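Long-range contact in sensor protein (Vibrio cholerae, PDB 3BY9), which is probably a membrane-bound histidine kinase of a two-component system, represented here by its sensor domain, which binds the C4-dicarboxylate succinate: residues Leu152-Phe166 / Val174-His186. Sequence-based numbering, arbitrary orientation.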
# COMPACT_ATOMS: atom_id res chain seq x y z
N LEU A 152 -2.11 3.01 -6.77
CA LEU A 152 -1.78 4.21 -5.97
C LEU A 152 -1.78 5.53 -6.72
O LEU A 152 -1.54 6.58 -6.11
CB LEU A 152 -0.41 4.04 -5.39
CG LEU A 152 -0.28 2.74 -4.60
CD1 LEU A 152 1.11 2.65 -4.05
CD2 LEU A 152 -1.30 2.71 -3.48
N SER A 153 -2.00 5.51 -8.02
CA SER A 153 -1.95 6.76 -8.79
C SER A 153 -2.86 7.88 -8.33
O SER A 153 -2.43 9.03 -8.27
CB SER A 153 -2.24 6.50 -10.28
OG SER A 153 -1.27 5.60 -10.78
N ALA A 154 -4.11 7.57 -8.01
CA ALA A 154 -4.99 8.67 -7.62
C ALA A 154 -4.48 9.33 -6.32
O ALA A 154 -4.67 10.54 -6.13
CB ALA A 154 -6.45 8.18 -7.46
N ILE A 155 -3.84 8.56 -5.44
CA ILE A 155 -3.30 9.17 -4.21
C ILE A 155 -2.10 10.05 -4.60
O ILE A 155 -2.07 11.23 -4.30
CB ILE A 155 -2.83 8.11 -3.18
CG1 ILE A 155 -4.05 7.44 -2.53
CG2 ILE A 155 -1.98 8.77 -2.06
CD1 ILE A 155 -3.66 6.42 -1.42
N GLU A 156 -1.10 9.47 -5.26
CA GLU A 156 0.08 10.26 -5.61
C GLU A 156 -0.25 11.46 -6.47
O GLU A 156 0.39 12.51 -6.34
CB GLU A 156 1.13 9.39 -6.29
CG GLU A 156 1.78 8.41 -5.31
CD GLU A 156 2.91 7.57 -5.91
OE1 GLU A 156 2.83 7.17 -7.10
OE2 GLU A 156 3.88 7.27 -5.19
N GLN A 157 -1.25 11.34 -7.34
CA GLN A 157 -1.64 12.45 -8.21
C GLN A 157 -2.31 13.60 -7.46
O GLN A 157 -2.43 14.71 -8.00
CB GLN A 157 -2.55 11.92 -9.33
CG GLN A 157 -1.81 11.51 -10.63
CD GLN A 157 -0.63 10.54 -10.44
OE1 GLN A 157 0.35 10.84 -9.76
NE2 GLN A 157 -0.72 9.38 -11.09
N GLY A 158 -2.74 13.33 -6.23
CA GLY A 158 -3.36 14.35 -5.40
C GLY A 158 -2.34 15.33 -4.81
O GLY A 158 -2.72 16.33 -4.20
N TRP A 159 -1.06 15.04 -4.96
CA TRP A 159 -0.05 15.95 -4.41
C TRP A 159 0.21 16.97 -5.52
O TRP A 159 0.82 16.63 -6.52
CB TRP A 159 1.27 15.24 -4.13
CG TRP A 159 2.22 16.19 -3.44
CD1 TRP A 159 3.24 16.90 -4.00
CD2 TRP A 159 2.18 16.55 -2.07
NE1 TRP A 159 3.84 17.70 -3.06
CE2 TRP A 159 3.22 17.51 -1.86
CE3 TRP A 159 1.38 16.18 -0.99
CZ2 TRP A 159 3.46 18.08 -0.63
CZ3 TRP A 159 1.63 16.75 0.25
CH2 TRP A 159 2.67 17.70 0.42
N GLN A 160 -0.22 18.20 -5.33
CA GLN A 160 -0.02 19.12 -6.43
C GLN A 160 0.94 20.25 -6.17
O GLN A 160 1.22 21.06 -7.05
CB GLN A 160 -1.37 19.61 -6.91
CG GLN A 160 -2.08 18.53 -7.74
CD GLN A 160 -1.36 18.26 -9.07
OE1 GLN A 160 -1.28 19.15 -9.93
NE2 GLN A 160 -0.83 17.04 -9.24
N ASN A 161 1.49 20.30 -4.98
CA ASN A 161 2.45 21.34 -4.68
C ASN A 161 3.72 21.24 -5.51
O ASN A 161 4.33 20.17 -5.59
CB ASN A 161 2.83 21.27 -3.20
CG ASN A 161 3.84 22.28 -2.85
OD1 ASN A 161 5.02 22.02 -2.91
ND2 ASN A 161 3.39 23.48 -2.46
N LYS A 162 4.16 22.37 -6.08
CA LYS A 162 5.38 22.35 -6.85
C LYS A 162 6.55 22.95 -6.06
O LYS A 162 7.68 23.02 -6.57
CB LYS A 162 5.16 23.10 -8.18
CG LYS A 162 4.27 22.28 -9.15
CD LYS A 162 5.07 21.09 -9.68
CE LYS A 162 4.20 20.17 -10.54
NZ LYS A 162 2.98 19.72 -9.82
N SER A 163 6.28 23.35 -4.80
CA SER A 163 7.32 23.94 -3.97
C SER A 163 7.71 23.05 -2.78
O SER A 163 8.60 23.42 -2.02
CB SER A 163 6.82 25.33 -3.43
OG SER A 163 5.63 25.19 -2.69
N SER A 164 7.10 21.87 -2.68
CA SER A 164 7.40 20.94 -1.57
C SER A 164 7.13 19.52 -2.11
O SER A 164 6.48 19.35 -3.15
CB SER A 164 6.50 21.23 -0.38
OG SER A 164 5.12 21.09 -0.71
N TYR A 165 7.63 18.53 -1.39
CA TYR A 165 7.51 17.15 -1.82
C TYR A 165 6.90 16.34 -0.73
O TYR A 165 6.90 16.76 0.44
CB TYR A 165 8.92 16.55 -2.08
CG TYR A 165 9.74 17.33 -3.08
CD1 TYR A 165 9.71 16.99 -4.45
CD2 TYR A 165 10.42 18.49 -2.68
CE1 TYR A 165 10.35 17.81 -5.42
CE2 TYR A 165 11.03 19.33 -3.65
CZ TYR A 165 10.97 18.96 -5.00
OH TYR A 165 11.52 19.82 -5.93
N PHE A 166 6.35 15.18 -1.10
CA PHE A 166 5.89 14.33 0.01
C PHE A 166 6.45 12.93 -0.16
O PHE A 166 6.83 12.50 -1.26
CB PHE A 166 4.34 14.22 0.07
CG PHE A 166 3.80 13.06 -0.73
CD1 PHE A 166 3.63 11.82 -0.15
CD2 PHE A 166 3.51 13.22 -2.09
CE1 PHE A 166 3.18 10.73 -0.91
CE2 PHE A 166 3.06 12.13 -2.86
CZ PHE A 166 2.90 10.87 -2.25
N VAL A 174 11.19 3.06 4.75
CA VAL A 174 11.28 2.87 3.30
C VAL A 174 10.17 3.73 2.65
O VAL A 174 9.00 3.75 3.10
CB VAL A 174 11.08 1.39 2.89
CG1 VAL A 174 11.09 1.25 1.35
CG2 VAL A 174 12.22 0.53 3.49
N VAL A 175 10.53 4.44 1.58
CA VAL A 175 9.60 5.30 0.84
C VAL A 175 8.75 4.43 -0.08
O VAL A 175 9.25 3.82 -1.01
CB VAL A 175 10.40 6.36 0.03
CG1 VAL A 175 9.44 7.18 -0.82
CG2 VAL A 175 11.12 7.30 1.02
N PHE A 176 7.44 4.34 0.23
CA PHE A 176 6.51 3.52 -0.55
C PHE A 176 5.72 4.36 -1.56
O PHE A 176 5.32 3.83 -2.58
CB PHE A 176 5.54 2.80 0.39
CG PHE A 176 4.58 1.94 -0.32
CD1 PHE A 176 5.03 0.85 -1.04
CD2 PHE A 176 3.24 2.25 -0.34
CE1 PHE A 176 4.15 0.06 -1.80
CE2 PHE A 176 2.34 1.48 -1.09
CZ PHE A 176 2.80 0.38 -1.82
N MSE A 177 5.47 5.65 -1.25
CA MSE A 177 4.81 6.58 -2.20
C MSE A 177 5.61 7.85 -2.15
O MSE A 177 6.19 8.17 -1.13
CB MSE A 177 3.35 6.88 -1.80
CG MSE A 177 2.49 5.68 -2.06
SE MSE A 177 0.61 6.06 -1.72
CE MSE A 177 0.62 6.22 0.11
N SER A 178 5.64 8.61 -3.24
CA SER A 178 6.39 9.86 -3.18
C SER A 178 6.04 10.72 -4.40
O SER A 178 5.63 10.19 -5.42
CB SER A 178 7.86 9.55 -3.29
OG SER A 178 8.62 10.77 -3.25
N SER A 179 6.19 12.04 -4.26
CA SER A 179 6.04 12.90 -5.43
C SER A 179 7.36 12.91 -6.22
O SER A 179 7.42 13.50 -7.31
CB SER A 179 5.62 14.32 -5.00
OG SER A 179 6.57 14.96 -4.12
N GLN A 180 8.42 12.28 -5.71
CA GLN A 180 9.71 12.17 -6.45
C GLN A 180 9.87 10.64 -6.61
O GLN A 180 10.32 9.92 -5.73
CB GLN A 180 10.87 12.82 -5.67
CG GLN A 180 12.29 12.42 -6.12
CD GLN A 180 12.52 12.45 -7.64
OE1 GLN A 180 12.05 11.58 -8.37
NE2 GLN A 180 13.28 13.43 -8.10
N PRO A 181 9.49 10.12 -7.78
CA PRO A 181 9.58 8.66 -8.01
C PRO A 181 10.93 8.00 -7.87
O PRO A 181 11.02 6.79 -7.63
CB PRO A 181 8.99 8.50 -9.43
CG PRO A 181 8.08 9.69 -9.56
CD PRO A 181 8.86 10.82 -8.91
N ALA A 182 11.99 8.79 -8.02
CA ALA A 182 13.33 8.24 -7.89
C ALA A 182 13.59 7.76 -6.47
O ALA A 182 14.49 6.95 -6.24
CB ALA A 182 14.36 9.30 -8.26
N TRP A 183 12.83 8.28 -5.50
CA TRP A 183 13.06 7.90 -4.09
C TRP A 183 12.26 6.63 -3.71
O TRP A 183 12.46 6.08 -2.60
CB TRP A 183 12.66 9.06 -3.14
CG TRP A 183 13.42 10.38 -3.34
CD1 TRP A 183 14.63 10.54 -3.98
CD2 TRP A 183 13.03 11.68 -2.88
NE1 TRP A 183 15.01 11.87 -3.93
CE2 TRP A 183 14.05 12.59 -3.27
CE3 TRP A 183 11.92 12.18 -2.19
CZ2 TRP A 183 13.99 13.95 -2.98
CZ3 TRP A 183 11.85 13.52 -1.91
CH2 TRP A 183 12.88 14.40 -2.31
N LEU A 184 11.40 6.15 -4.60
CA LEU A 184 10.62 4.92 -4.28
C LEU A 184 11.53 3.75 -3.95
O LEU A 184 12.52 3.53 -4.63
CB LEU A 184 9.70 4.51 -5.44
CG LEU A 184 8.54 5.50 -5.69
CD1 LEU A 184 7.75 5.01 -6.93
CD2 LEU A 184 7.59 5.61 -4.49
N PHE A 185 11.17 2.98 -2.92
CA PHE A 185 11.90 1.81 -2.49
C PHE A 185 13.32 2.12 -1.94
O PHE A 185 14.15 1.22 -1.91
CB PHE A 185 11.97 0.74 -3.59
CG PHE A 185 10.61 0.38 -4.17
CD1 PHE A 185 9.61 -0.13 -3.35
CD2 PHE A 185 10.34 0.58 -5.51
CE1 PHE A 185 8.32 -0.43 -3.87
CE2 PHE A 185 9.06 0.30 -6.05
CZ PHE A 185 8.06 -0.21 -5.22
N HIS A 186 13.58 3.37 -1.56
CA HIS A 186 14.83 3.72 -0.89
C HIS A 186 14.45 4.03 0.55
O HIS A 186 13.32 4.43 0.85
CB HIS A 186 15.46 4.99 -1.45
CG HIS A 186 16.03 4.85 -2.82
ND1 HIS A 186 15.28 4.42 -3.90
CD2 HIS A 186 17.28 5.07 -3.28
CE1 HIS A 186 16.06 4.40 -4.98
NE2 HIS A 186 17.27 4.79 -4.62
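The junction between the two antiparallel sheets of this tandem sensor domain shows an edge strand held by main chain and a serine hydroxyl together. At Phe166, in the outermost strand 165-169, the backbone N donates a hydrogen bond to Ser179 OG (3.0 Å), while the carbonyl O accepts one from Ser179 N (3.1 Å), so the backbone N and O of Phe166 both pair with Ser179. With its OG between its own N and carbonyl carbon (chi1 59°), Ser179 turns the hydroxyl to Phe166 N and leaves CB to lean on Trp159 CD1 at 3.6 Å. The Phe166 ring carries Ser178 CA over one face, a CH-pi contact 4.1 Å from the centroid. Earlier in the chain than these serines, a classic beta bulge sets Phe176 and Met177 both facing Ala168, and helix 153-157 packs against Met177. From that helix Glu156 extends to Ser178, its OE2 accepting a hydrogen bond from Ser178 N (2.9 Å) on the anti side, tilted 27° from the carboxylate plane; Arg128 forms a salt bridge to the same oxygen, which probably favours the charged form. Met177 (selenomethionine), SE anti to CA (chi2 -175°), brings SE to 3.8 Å from Ile155 CG2, and Leu152 CD1 meets Phe176 CE2 at 3.4 Å.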